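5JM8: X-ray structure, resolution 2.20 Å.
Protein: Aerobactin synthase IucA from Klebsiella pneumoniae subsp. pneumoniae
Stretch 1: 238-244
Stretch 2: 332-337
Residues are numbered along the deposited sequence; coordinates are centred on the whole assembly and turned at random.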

# COMPACT_ATOMS: atom_id res chain seq x y z
N GLU A 238 -35.24 3.41 -31.01
CA GLU A 238 -35.35 3.02 -32.41
C GLU A 238 -34.07 3.28 -33.21
O GLU A 238 -33.61 2.42 -33.96
CB GLU A 238 -36.53 3.74 -33.07
N TRP A 239 -33.51 4.47 -33.04
CA TRP A 239 -32.34 4.89 -33.81
C TRP A 239 -31.10 4.06 -33.48
O TRP A 239 -30.24 3.85 -34.33
CB TRP A 239 -32.04 6.37 -33.57
CG TRP A 239 -31.68 6.69 -32.15
CD1 TRP A 239 -32.52 7.08 -31.16
CD2 TRP A 239 -30.36 6.65 -31.58
NE1 TRP A 239 -31.82 7.29 -29.99
CE2 TRP A 239 -30.49 7.03 -30.23
CE3 TRP A 239 -29.10 6.33 -32.07
CZ2 TRP A 239 -29.40 7.09 -29.36
CZ3 TRP A 239 -28.01 6.39 -31.21
CH2 TRP A 239 -28.17 6.77 -29.87
N CYS A 240 -31.01 3.61 -32.23
CA CYS A 240 -29.87 2.80 -31.80
C CYS A 240 -29.97 1.39 -32.37
O CYS A 240 -28.96 0.80 -32.76
CB CYS A 240 -29.78 2.76 -30.28
SG CYS A 240 -28.32 1.92 -29.65
N GLN A 241 -31.18 0.85 -32.41
CA GLN A 241 -31.41 -0.51 -32.89
C GLN A 241 -31.27 -0.59 -34.41
O GLN A 241 -30.99 -1.66 -34.95
CB GLN A 241 -32.78 -1.00 -32.45
CG GLN A 241 -32.89 -1.16 -30.95
CD GLN A 241 -34.31 -1.38 -30.47
OE1 GLN A 241 -35.22 -1.57 -31.27
NE2 GLN A 241 -34.50 -1.34 -29.16
N GLU A 242 -31.48 0.53 -35.09
CA GLU A 242 -31.18 0.63 -36.52
C GLU A 242 -29.70 0.33 -36.74
O GLU A 242 -29.32 -0.29 -37.72
CB GLU A 242 -31.51 2.02 -37.06
CG GLU A 242 -32.94 2.20 -37.53
CD GLU A 242 -33.16 3.54 -38.21
OE1 GLU A 242 -32.19 4.31 -38.37
OE2 GLU A 242 -34.32 3.83 -38.60
N LEU A 243 -28.89 0.79 -35.79
CA LEU A 243 -27.44 0.63 -35.87
C LEU A 243 -27.02 -0.78 -35.46
O LEU A 243 -26.02 -1.30 -35.95
CB LEU A 243 -26.75 1.67 -35.01
CG LEU A 243 -27.06 3.12 -35.38
CD1 LEU A 243 -26.50 4.08 -34.34
CD2 LEU A 243 -26.51 3.45 -36.76
N VAL A 244 -27.78 -1.39 -34.55
CA VAL A 244 -27.53 -2.77 -34.16
C VAL A 244 -27.89 -3.70 -35.32
O VAL A 244 -27.20 -4.69 -35.57
CB VAL A 244 -28.34 -3.17 -32.90
CG1 VAL A 244 -28.12 -4.64 -32.57
CG2 VAL A 244 -27.95 -2.31 -31.72
N GLY A 332 -19.93 11.08 -28.42
CA GLY A 332 -21.34 10.73 -28.43
C GLY A 332 -21.65 9.86 -29.62
O GLY A 332 -20.81 9.65 -30.49
N LEU A 333 -22.87 9.34 -29.66
CA LEU A 333 -23.33 8.54 -30.78
C LEU A 333 -24.18 9.39 -31.71
O LEU A 333 -24.92 10.27 -31.25
CB LEU A 333 -24.14 7.33 -30.30
CG LEU A 333 -23.38 6.31 -29.46
CD1 LEU A 333 -24.34 5.27 -28.90
CD2 LEU A 333 -22.28 5.64 -30.27
N ARG A 334 -24.05 9.15 -33.00
CA ARG A 334 -24.90 9.77 -34.00
C ARG A 334 -25.77 8.70 -34.66
O ARG A 334 -25.31 7.57 -34.86
CB ARG A 334 -24.07 10.51 -35.05
CG ARG A 334 -22.91 9.69 -35.57
CD ARG A 334 -22.30 10.26 -36.84
NE ARG A 334 -21.81 11.63 -36.69
CZ ARG A 334 -20.54 11.95 -36.50
NH1 ARG A 334 -19.60 11.02 -36.43
NH2 ARG A 334 -20.19 13.23 -36.39
N ASP A 335 -27.01 9.04 -34.98
CA ASP A 335 -27.91 8.08 -35.63
C ASP A 335 -27.44 7.82 -37.07
O ASP A 335 -26.40 8.32 -37.49
CB ASP A 335 -29.36 8.57 -35.60
CG ASP A 335 -29.56 9.92 -36.27
OD1 ASP A 335 -28.75 10.30 -37.14
OD2 ASP A 335 -30.54 10.61 -35.92
N LEU A 336 -28.22 7.05 -37.82
CA LEU A 336 -27.84 6.66 -39.17
C LEU A 336 -27.76 7.86 -40.11
O LEU A 336 -27.06 7.81 -41.12
CB LEU A 336 -28.82 5.63 -39.72
CG LEU A 336 -28.38 4.92 -41.00
CD1 LEU A 336 -28.70 3.44 -40.91
CD2 LEU A 336 -29.04 5.56 -42.21
N HIS A 337 -28.48 8.92 -39.78
CA HIS A 337 -28.46 10.14 -40.57
C HIS A 337 -27.34 11.09 -40.15
O HIS A 337 -27.15 12.14 -40.77
CB HIS A 337 -29.81 10.86 -40.47
CG HIS A 337 -30.96 10.05 -40.98
ND1 HIS A 337 -31.04 9.62 -42.29
CD2 HIS A 337 -32.08 9.59 -40.36
CE1 HIS A 337 -32.16 8.93 -42.45
NE2 HIS A 337 -32.80 8.90 -41.30

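The contact between the helix 238-244 and the segment 332-337, which enters as a strand and leaves as loop, is made by packing alone: no hydrogen bond crosses it, and the two sides together bury 323 Å². Three residues carry the largest shares, Trp239 with 66 Å² covered by the other stretch, Leu336 with 56 Å² and Leu243 with 50 Å².

Trp239 points its CA-to-CB bond toward the second stretch, and its CA lies 5.8 Å from the CA of Asp335, a short separation that leaves room for little more than the CB atoms between the two backbones. Accordingly, CB of Trp239 meets CB of Asp335 at 4.0 Å. With chi1 at 63° (p) and chi2 at -92°, the indole extends from this point to Leu333, where CZ3 of Trp239 comes within 4.1 Å of CB of Leu333. That CB lies near the plane of the ring, so the leucine meets the indole at its edge and does not stack on a face. One side chain thus touches two residues of the other stretch: its six-membered ring reaches Leu333, while Asp335 is met by CB and also by the ring, with CE3 of Trp239 4.1 Å from CA of Asp335.

Leu243, one helical turn further on, also points toward the partner and is buried. Its two methyls reach different parts of the chain: CD1 of Leu243 lies 3.7 Å from the carbonyl O of Arg334 and 4.4 Å from CA of Asp335, whereas CD2 of Leu243 lies 4.1 Å from the backbone N of Leu336. These are van der Waals approaches to main-chain atoms, which explains how Arg334 can take part although its own CA-to-CB bond points away and its side chain comes no nearer than 6.8 Å.

Leu336 answers from the loop. Its CA is 6.9 Å from the CA of Leu243, wider than the Trp239-Asp335 spacing, and the apolar side chains meet at 4.3 Å between CD2 of Leu243 and CB of Leu336. The same CB of Leu336 is 3.9 Å from OE1 of Glu242, a contact between a carboxylate oxygen and an aliphatic carbon that supplies no polar pairing. Leu336 is exposed overall, so its packing against the helix does not enclose it.

Asp335, whose CA-to-CB bond runs sideways, directs its polar end to its own chain: OD1 of Asp335 accepts a weak hydrogen bond from N of His337, 3.0 Å away with an N-H...acceptor angle of 123°. Its CB and CA remain the atoms that meet Trp239 and Leu243.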